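Local coordinates for protein superoxide dismutase [Cu-Zn] (Bacteroidetes bacterium GWA2_30_7, PDB 7B4O) that probably catalyses the dismutation of superoxide to oxygen and hydrogen peroxide when its copper site is filled, and here carries zinc in both metal sites, at residues F50-C55 with R121-H126. Sequence-based numbering, arbitrary orientation.
With ZN (zinc ion), chain E.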
ATOM      1  N   PHE A  50      -9.997 -12.209   7.653  1.00 11.57           N
ATOM      2  CA  PHE A  50      -9.793 -10.771   7.365  1.00 11.90           C
ATOM      3  C   PHE A  50      -8.683 -10.294   8.297  1.00 11.11           C
ATOM      4  O   PHE A  50      -8.952 -10.106   9.498  1.00 12.69           O
ATOM      5  CB  PHE A  50     -11.125 -10.042   7.577  1.00 12.79           C
ATOM      6  CG  PHE A  50     -11.140  -8.584   7.218  1.00 13.73           C
ATOM      7  CD1 PHE A  50     -11.191  -8.167   5.896  1.00 15.51           C
ATOM      8  CD2 PHE A  50     -11.167  -7.622   8.215  1.00 14.76           C
ATOM      9  CE1 PHE A  50     -11.228  -6.810   5.583  1.00 16.30           C
ATOM     10  CE2 PHE A  50     -11.218  -6.272   7.911  1.00 17.30           C
ATOM     11  CZ  PHE A  50     -11.245  -5.871   6.595  1.00 16.92           C
ATOM     12  N   HIS A  51      -7.461 -10.168   7.792  1.00 10.87           N
ATOM     13  CA  HIS A  51      -6.267 -10.013   8.656  1.00 11.18           C
ATOM     14  C   HIS A  51      -5.328  -8.928   8.167  1.00 10.83           C
ATOM     15  O   HIS A  51      -5.199  -8.717   6.948  1.00 12.20           O
ATOM     16  CB  HIS A  51      -5.456 -11.302   8.700  1.00 12.10           C
ATOM     17  CG  HIS A  51      -6.212 -12.501   9.131  1.00 12.60           C
ATOM     18  ND1 HIS A  51      -5.947 -13.732   8.577  1.00 13.92           N
ATOM     19  CD2 HIS A  51      -7.210 -12.666  10.026  1.00 13.33           C
ATOM     20  CE1 HIS A  51      -6.731 -14.632   9.145  1.00 15.17           C
ATOM     21  NE2 HIS A  51      -7.534 -13.991  10.029  1.00 14.13           N
ATOM     22  N   ILE A  52      -4.622  -8.324   9.120  1.00 10.68           N
ATOM     23  CA  ILE A  52      -3.423  -7.514   8.812  1.00 10.61           C
ATOM     24  C   ILE A  52      -2.237  -8.460   8.867  1.00  9.78           C
ATOM     25  O   ILE A  52      -2.026  -9.123   9.939  1.00 11.08           O
ATOM     26  CB  ILE A  52      -3.244  -6.328   9.770  1.00 10.54           C
ATOM     27  CG1 ILE A  52      -4.519  -5.492   9.880  1.00 12.30           C
ATOM     28  CG2 ILE A  52      -2.051  -5.499   9.347  1.00 10.45           C
ATOM     29  CD1 ILE A  52      -4.409  -4.327  10.825  1.00 13.26           C
ATOM     30  N   HIS A  53      -1.498  -8.570   7.772  1.00 10.86           N
ATOM     31  CA  HIS A  53      -0.274  -9.389   7.699  1.00 10.49           C
ATOM     32  C   HIS A  53       0.950  -8.477   7.814  1.00 11.23           C
ATOM     33  O   HIS A  53       0.818  -7.249   7.680  1.00 11.99           O
ATOM     34  CB  HIS A  53      -0.296 -10.278   6.458  1.00 10.34           C
ATOM     35  CG  HIS A  53      -1.176 -11.484   6.580  1.00 10.64           C
ATOM     36  ND1 HIS A  53      -0.706 -12.748   6.335  1.00 11.49           N
ATOM     37  CD2 HIS A  53      -2.477 -11.632   6.900  1.00 11.54           C
ATOM     38  CE1 HIS A  53      -1.680 -13.631   6.502  1.00 11.74           C
ATOM     39  NE2 HIS A  53      -2.790 -12.978   6.804  1.00 12.15           N
ATOM     40  N   GLU A  54       2.105  -9.068   8.096  1.00 11.30           N
ATOM     41  CA  GLU A  54       3.268  -8.328   8.639  1.00 11.99           C
ATOM     42  C   GLU A  54       4.007  -7.559   7.531  1.00 12.57           C
ATOM     43  O   GLU A  54       4.669  -6.580   7.863  1.00 14.16           O
ATOM     44  CB  GLU A  54       4.186  -9.298   9.380  1.00 14.37           C
ATOM     45  CG  GLU A  54       4.769 -10.373   8.487  1.00 16.97           C
ATOM     46  CD  GLU A  54       5.577 -11.420   9.227  1.00 20.53           C
ATOM     47  OE1 GLU A  54       6.190 -11.037  10.234  1.00 29.32           O
ATOM     48  OE2 GLU A  54       5.657 -12.585   8.764  1.00 22.41           O
ATOM     49  N   CYS A  55       3.969  -8.007   6.277  1.00 12.65           N
ATOM     50  CA  CYS A  55       4.685  -7.317   5.178  1.00 12.21           C
ATOM     51  C   CYS A  55       3.690  -6.641   4.231  1.00 11.83           C
ATOM     52  O   CYS A  55       2.748  -7.316   3.775  1.00 13.26           O
ATOM     53  CB  CYS A  55       5.561  -8.252   4.364  1.00 13.94           C
ATOM     54  SG  CYS A  55       6.835  -9.028   5.378  1.00 21.30           S
ATOM     55  N   ARG A 121       1.685  -2.061   6.498  1.00 11.41           N
ATOM     56  CA  ARG A 121       1.401  -3.506   6.602  1.00 11.48           C
ATOM     57  C   ARG A 121       0.402  -3.859   5.497  1.00 10.83           C
ATOM     58  O   ARG A 121      -0.033  -2.955   4.761  1.00 11.16           O
ATOM     59  CB  ARG A 121       0.886  -3.860   8.002  1.00 11.62           C
ATOM     60  CG  ARG A 121       1.782  -3.371   9.130  1.00 12.26           C
ATOM     61  CD  ARG A 121       3.146  -4.009   9.121  1.00 13.15           C
ATOM     62  NE  ARG A 121       4.029  -3.391  10.104  1.00 13.81           N
ATOM     63  CZ  ARG A 121       5.234  -3.836  10.428  1.00 14.61           C
ATOM     64  NH1 ARG A 121       5.713  -4.938   9.880  1.00 16.51           N
ATOM     65  NH2 ARG A 121       5.954  -3.171  11.317  1.00 16.22           N
ATOM     66  N   SER A 122       0.040  -5.121   5.373  1.00 11.21           N
ATOM     67  CA  SER A 122      -0.911  -5.580   4.344  1.00 11.12           C
ATOM     68  C   SER A 122      -2.237  -5.991   4.975  1.00 11.30           C
ATOM     69  O   SER A 122      -2.267  -6.472   6.099  1.00 11.25           O
ATOM     70  CB  SER A 122      -0.341  -6.708   3.546  1.00 11.21           C
ATOM     71  OG  SER A 122       0.134  -7.740   4.398  1.00 11.51           O
ATOM     72  N   MET A 123      -3.302  -5.861   4.199  1.00 11.43           N
ATOM     73  CA  MET A 123      -4.566  -6.579   4.442  1.00 11.26           C
ATOM     74  C   MET A 123      -4.546  -7.819   3.561  1.00 10.49           C
ATOM     75  O   MET A 123      -4.188  -7.712   2.366  1.00 12.58           O
ATOM     76  CB  MET A 123      -5.788  -5.716   4.125  1.00 12.35           C
ATOM     77  CG  MET A 123      -6.052  -4.598   5.133  1.00 14.54           C
ATOM     78  SD  MET A 123      -6.375  -5.241   6.792  1.00 18.27           S
ATOM     79  CE  MET A 123      -7.670  -6.429   6.464  1.00 18.22           C
ATOM     80  N   ILE A 124      -4.904  -8.952   4.140  1.00 10.99           N
ATOM     81  CA  ILE A 124      -5.119 -10.224   3.411  1.00 10.61           C
ATOM     82  C   ILE A 124      -6.548 -10.663   3.687  1.00 11.39           C
ATOM     83  O   ILE A 124      -6.963 -10.699   4.839  1.00 11.51           O
ATOM     84  CB  ILE A 124      -4.098 -11.298   3.819  1.00 11.15           C
ATOM     85  CG1 ILE A 124      -2.680 -10.943   3.378  1.00 11.57           C
ATOM     86  CG2 ILE A 124      -4.517 -12.654   3.273  1.00 11.96           C
ATOM     87  CD1 ILE A 124      -2.474 -10.967   1.852  1.00 12.45           C
ATOM     88  N   VAL A 125      -7.273 -10.988   2.617  1.00 11.49           N
ATOM     89  CA  VAL A 125      -8.587 -11.661   2.724  1.00 10.78           C
ATOM     90  C   VAL A 125      -8.362 -13.116   2.334  1.00 10.04           C
ATOM     91  O   VAL A 125      -7.647 -13.382   1.367  1.00 11.05           O
ATOM     92  CB  VAL A 125      -9.666 -10.965   1.880  1.00 11.14           C
ATOM     93  CG1 VAL A 125     -11.012 -11.649   2.042  1.00 13.09           C
ATOM     94  CG2 VAL A 125      -9.750  -9.486   2.220  1.00 13.13           C
ATOM     95  N   HIS A 126      -8.936 -14.024   3.106  1.00 10.87           N
ATOM     96  CA  HIS A 126      -8.737 -15.479   2.938  1.00 11.72           C
ATOM     97  C   HIS A 126      -9.931 -16.134   2.246  1.00 12.32           C
ATOM     98  O   HIS A 126     -11.040 -15.596   2.252  1.00 11.48           O
ATOM     99  CB  HIS A 126      -8.448 -16.126   4.289  1.00 11.18           C
ATOM    100  CG  HIS A 126      -7.095 -15.808   4.833  1.00 11.70           C
ATOM    101  ND1 HIS A 126      -5.984 -16.531   4.478  1.00 12.32           N
ATOM    102  CD2 HIS A 126      -6.673 -14.865   5.722  1.00 12.71           C
ATOM    103  CE1 HIS A 126      -4.924 -16.038   5.115  1.00 14.82           C
ATOM    104  NE2 HIS A 126      -5.318 -15.022   5.895  1.00 13.78           N
TER
HETATM  105 ZN    ZN E 201      -4.309 -14.203   7.345  1.00 17.14          ZN
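The methyl CE of Met-123 sits over the centre of the Phe-50 ring, 3.6 Å from its centroid, a CH-pi contact. Bends at chi2 (-61°) and chi3 curl the chain so that CE lands there. On the sheet's other side, Ile-124 lays CG1 over a face of the His-53 ring and CG2 over one of His-126, each offset toward the rim. The His-126 rim meets those of His-51, planes at 58°, and His-53, converging on one zinc ion through His-51 ND1 at 2.1 Å, His-53 NE2 at 2.0 Å and His-126 NE2 at 1.9 Å; His-69 completes the site. His-51 NE2, His-53 ND1 and His-126 ND1 are hydrogen-bonded to Asp-130, Gly-67 O and Gly-141 O. Arg-121 donates NH1 to Glu-54 O at 2.8 Å, in the guanidinium plane and nearly straight (162°), while its CB packs on Ile-52 CG2. An alanine in place of Arg-121 would probably leave Glu-54 O without this donor and the loop after the strand less fixed. Ser-122 OG bonds Cys-55 O at 2.7 Å. Antiparallel pairing, His-51 with Ile-124, thus brings three histidines to the copper-type site of the Cu,Zn superoxide dismutase Greek-key beta-barrel, occupied here by zinc.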